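Local atomic coordinates of sulfoquinovosidase (Escherichia coli, PDB entry 5OHT), a protein that hydrolyses sulfoquinovosyl diacylglycerides and simple sulfoquinovosides such as sulfoquinovosyl glycerol, releasing sulfoquinovose for use as a carbon and sulfur source. Residues T150-V155 with A404-Y409. Numbering follows the deposited sequence.
Sequences TSEQGV and ADFGEY. With CA (calcium ion), chain C; 9VH ([(3~{S},4~{R},5~{R})-4,5-bis(oxidanyl)piperidin-3-yl]methanesulfonic acid), chain D.
Tyr-409 reaches Glu-152 through its phenol: OH donates a 2.7 Å hydrogen bond to OE2, which lies at the edge of the ring, near its plane. The carboxylate stands almost upright against that ring, 81° between planes, and is met on its anti side. In Glu-152, chi1 (-86°) sets CG anti to the carbonyl carbon, 3.6 Å from Tyr-409 OH, and a bend at chi2 (-72°) then swings the carboxylate to the phenol. With an alanine here, the tyrosine hydroxyl would probably lose this acceptor, and a gap is likely beside Tyr-409 CE1. Further along, the side chains of Thr-150 and Glu-408 lie nearly perpendicular, Thr-150 OG1 lying 3.4 Å from Glu-408 CG while hydrogen-bonding to the carbonyl of Phe-181. Glu-408, an active-site residue by similarity, bends at chi2, so that OE1 forms a salt bridge with Arg-455. In the same loop, the nucleophile Asp-405 accepts a 2.6 Å hydrogen bond through OD2 from N1 of the bound piperidine sulfonate, and Phe-406 presents its ring edge to sulfonate O3. Gly-154 O binds calcium with the backbone O of Asp-472, the inferred proton donor, and the carboxylate of Asp-481. The loop after strand 145-148 of the mutarotase-like domain thus packs against the catalytic loop between TIM-barrel strand 401-404 and helix 422-443, whose His-426 and Asn-427 hydrogen-bond to the backbone of Thr-150.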
ATOM      1  N   THR A 150       9.736   5.581  -2.543  1.00 29.58           N
ATOM      2  CA  THR A 150       8.337   5.954  -2.818  1.00 29.22           C
ATOM      3  C   THR A 150       8.299   6.971  -3.968  1.00 26.60           C
ATOM      4  O   THR A 150       9.101   7.922  -4.015  1.00 26.31           O
ATOM      5  CB  THR A 150       7.565   6.464  -1.573  1.00 29.41           C
ATOM      6  OG1 THR A 150       6.179   6.703  -1.895  1.00 29.84           O
ATOM      7  CG2 THR A 150       8.148   7.742  -0.986  1.00 29.67           C
ATOM      8  N   SER A 151       7.400   6.756  -4.898  1.00 27.60           N
ATOM      9  CA  SER A 151       7.203   7.717  -6.013  1.00 26.20           C
ATOM     10  C   SER A 151       5.821   7.574  -6.620  1.00 25.14           C
ATOM     11  O   SER A 151       5.014   6.727  -6.205  1.00 26.70           O
ATOM     12  CB  SER A 151       8.266   7.483  -7.135  1.00 27.48           C
ATOM     13  OG  SER A 151       8.058   6.243  -7.848  1.00 26.82           O
ATOM     14  N   GLU A 152       5.542   8.369  -7.670  1.00 25.79           N
ATOM     15  CA  GLU A 152       4.461   8.027  -8.567  1.00 26.83           C
ATOM     16  C   GLU A 152       4.641   6.556  -9.007  1.00 28.79           C
ATOM     17  O   GLU A 152       5.786   6.073  -9.194  1.00 27.34           O
ATOM     18  CB  GLU A 152       4.427   8.968  -9.777  1.00 26.79           C
ATOM     19  CG  GLU A 152       3.652  10.219  -9.473  1.00 31.25           C
ATOM     20  CD  GLU A 152       2.115  10.011  -9.358  1.00 32.05           C
ATOM     21  OE1 GLU A 152       1.582   8.911  -9.687  1.00 28.13           O
ATOM     22  OE2 GLU A 152       1.449  10.987  -8.918  1.00 29.88           O
ATOM     23  N   GLN A 153       3.526   5.891  -9.235  1.00 28.17           N
ATOM     24  CA  GLN A 153       3.510   4.382  -9.401  1.00 26.77           C
ATOM     25  C   GLN A 153       3.670   3.899 -10.825  1.00 26.89           C
ATOM     26  O   GLN A 153       3.929   2.719 -11.091  1.00 29.10           O
ATOM     27  CB  GLN A 153       2.220   3.851  -8.715  1.00 29.29           C
ATOM     28  CG  GLN A 153       1.969   2.340  -8.692  1.00 28.51           C
ATOM     29  CD  GLN A 153       0.897   1.874  -9.648  1.00 30.77           C
ATOM     30  OE1 GLN A 153       0.470   2.625 -10.558  1.00 28.11           O
ATOM     31  NE2 GLN A 153       0.452   0.628  -9.477  1.00 27.03           N
ATOM     32  N   GLY A 154       3.540   4.835 -11.765  1.00 28.82           N
ATOM     33  CA  GLY A 154       3.675   4.602 -13.174  1.00 27.07           C
ATOM     34  C   GLY A 154       2.319   4.502 -13.926  1.00 29.82           C
ATOM     35  O   GLY A 154       1.292   4.043 -13.360  1.00 27.52           O
ATOM     36  N   VAL A 155       2.341   4.867 -15.209  1.00 26.99           N
ATOM     37  CA  VAL A 155       1.178   4.699 -16.100  1.00 28.02           C
ATOM     38  C   VAL A 155       1.569   3.656 -17.142  1.00 32.04           C
ATOM     39  O   VAL A 155       2.402   3.920 -18.057  1.00 30.43           O
ATOM     40  CB  VAL A 155       0.810   6.012 -16.796  1.00 27.82           C
ATOM     41  CG1 VAL A 155      -0.295   5.812 -17.832  1.00 25.55           C
ATOM     42  CG2 VAL A 155       0.497   7.056 -15.775  1.00 27.17           C
ATOM     43  N   ALA A 404      -7.040  10.527   2.056  1.00 25.58           N
ATOM     44  CA  ALA A 404      -5.843  11.185   2.488  1.00 29.21           C
ATOM     45  C   ALA A 404      -4.686  10.790   1.536  1.00 28.43           C
ATOM     46  O   ALA A 404      -4.047   9.728   1.656  1.00 26.87           O
ATOM     47  CB  ALA A 404      -5.552  10.816   3.935  1.00 27.32           C
ATOM     48  N   ASP A 405      -4.488  11.642   0.531  1.00 26.16           N
ATOM     49  CA  ASP A 405      -3.740  11.317  -0.681  1.00 27.17           C
ATOM     50  C   ASP A 405      -2.273  11.707  -0.650  1.00 26.71           C
ATOM     51  O   ASP A 405      -1.841  12.434   0.235  1.00 25.64           O
ATOM     52  CB  ASP A 405      -4.479  12.028  -1.820  1.00 26.52           C
ATOM     53  CG  ASP A 405      -4.176  11.515  -3.206  1.00 31.28           C
ATOM     54  OD1 ASP A 405      -3.563  10.469  -3.400  1.00 28.39           O
ATOM     55  OD2 ASP A 405      -4.585  12.203  -4.141  1.00 28.23           O
ATOM     56  N   PHE A 406      -1.516  11.256  -1.646  1.00 27.60           N
ATOM     57  CA  PHE A 406      -0.100  11.628  -1.863  1.00 26.98           C
ATOM     58  C   PHE A 406       0.804  11.264  -0.659  1.00 26.02           C
ATOM     59  O   PHE A 406       0.475  10.366   0.104  1.00 28.38           O
ATOM     60  CB  PHE A 406       0.045  13.131  -2.286  1.00 28.10           C
ATOM     61  CG  PHE A 406      -0.482  13.408  -3.669  1.00 28.84           C
ATOM     62  CD1 PHE A 406       0.360  13.264  -4.796  1.00 29.68           C
ATOM     63  CD2 PHE A 406      -1.772  13.874  -3.864  1.00 25.82           C
ATOM     64  CE1 PHE A 406      -0.111  13.549  -6.063  1.00 29.09           C
ATOM     65  CE2 PHE A 406      -2.253  14.183  -5.156  1.00 28.91           C
ATOM     66  CZ  PHE A 406      -1.440  13.994  -6.246  1.00 28.29           C
ATOM     67  N   GLY A 407       1.916  11.961  -0.494  1.00 26.01           N
ATOM     68  CA  GLY A 407       3.041  11.539   0.319  1.00 27.87           C
ATOM     69  C   GLY A 407       4.334  11.126  -0.348  1.00 29.23           C
ATOM     70  O   GLY A 407       5.280  10.847   0.360  1.00 29.76           O
ATOM     71  N   GLU A 408       4.381  11.083  -1.679  1.00 28.46           N
ATOM     72  CA  GLU A 408       5.491  10.488  -2.433  1.00 30.00           C
ATOM     73  C   GLU A 408       6.408  11.521  -3.099  1.00 31.75           C
ATOM     74  O   GLU A 408       7.400  11.124  -3.766  1.00 32.44           O
ATOM     75  CB  GLU A 408       4.952   9.579  -3.589  1.00 25.78           C
ATOM     76  CG  GLU A 408       3.801   8.641  -3.252  1.00 29.48           C
ATOM     77  CD  GLU A 408       2.411   9.279  -3.351  1.00 32.02           C
ATOM     78  OE1 GLU A 408       1.408   8.543  -3.226  1.00 27.94           O
ATOM     79  OE2 GLU A 408       2.315  10.523  -3.645  1.00 31.98           O
ATOM     80  N   TYR A 409       6.052  12.816  -3.031  1.00 28.46           N
ATOM     81  CA  TYR A 409       6.692  13.868  -3.880  1.00 28.40           C
ATOM     82  C   TYR A 409       7.819  14.706  -3.190  1.00 29.78           C
ATOM     83  O   TYR A 409       8.165  15.745  -3.717  1.00 33.87           O
ATOM     84  CB  TYR A 409       5.618  14.874  -4.370  1.00 27.41           C
ATOM     85  CG  TYR A 409       4.773  14.478  -5.609  1.00 27.62           C
ATOM     86  CD1 TYR A 409       4.049  13.277  -5.631  1.00 28.29           C
ATOM     87  CD2 TYR A 409       4.641  15.336  -6.698  1.00 28.62           C
ATOM     88  CE1 TYR A 409       3.280  12.892  -6.716  1.00 27.76           C
ATOM     89  CE2 TYR A 409       3.841  14.996  -7.804  1.00 28.29           C
ATOM     90  CZ  TYR A 409       3.149  13.804  -7.814  1.00 31.24           C
ATOM     91  OH  TYR A 409       2.327  13.489  -8.874  1.00 28.66           O
TER
HETATM   92 CA    CA C 701      -0.772   3.445 -12.397  1.00 26.69          CA
HETATM   93  O1  9VH D 702      -6.330  15.448  -9.355  1.00 28.20           O
HETATM   94  S1  9VH D 702      -6.071  15.572  -7.959  1.00 29.39           S
HETATM   95  O2  9VH D 702      -6.474  16.725  -7.241  1.00 28.40           O
HETATM   96  O3  9VH D 702      -4.597  15.469  -7.708  1.00 28.03           O
HETATM   97  C1  9VH D 702      -6.802  14.201  -7.084  1.00 30.55           C
HETATM   98  C2  9VH D 702      -6.542  12.792  -7.648  1.00 27.66           C
HETATM   99  C3  9VH D 702      -5.077  12.388  -7.580  1.00 35.82           C
HETATM  100  N1  9VH D 702      -4.674  11.345  -6.616  1.00 33.80           N
HETATM  101  C4  9VH D 702      -5.457  10.106  -6.748  1.00 29.14           C
HETATM  102  C5  9VH D 702      -6.860  10.297  -7.338  1.00 26.80           C
HETATM  103  O4  9VH D 702      -7.749   9.323  -6.831  1.00 26.07           O
HETATM  104  C6  9VH D 702      -7.430  11.686  -7.054  1.00 27.88           C
HETATM  105  O5  9VH D 702      -8.727  11.756  -7.651  1.00 28.36           O
HETATM  106  O   HOH W   1      -0.259   5.638 -11.652  1.00 26.88           O
HETATM  107  O   HOH W   2      -2.225   4.650 -14.020  1.00 26.62           O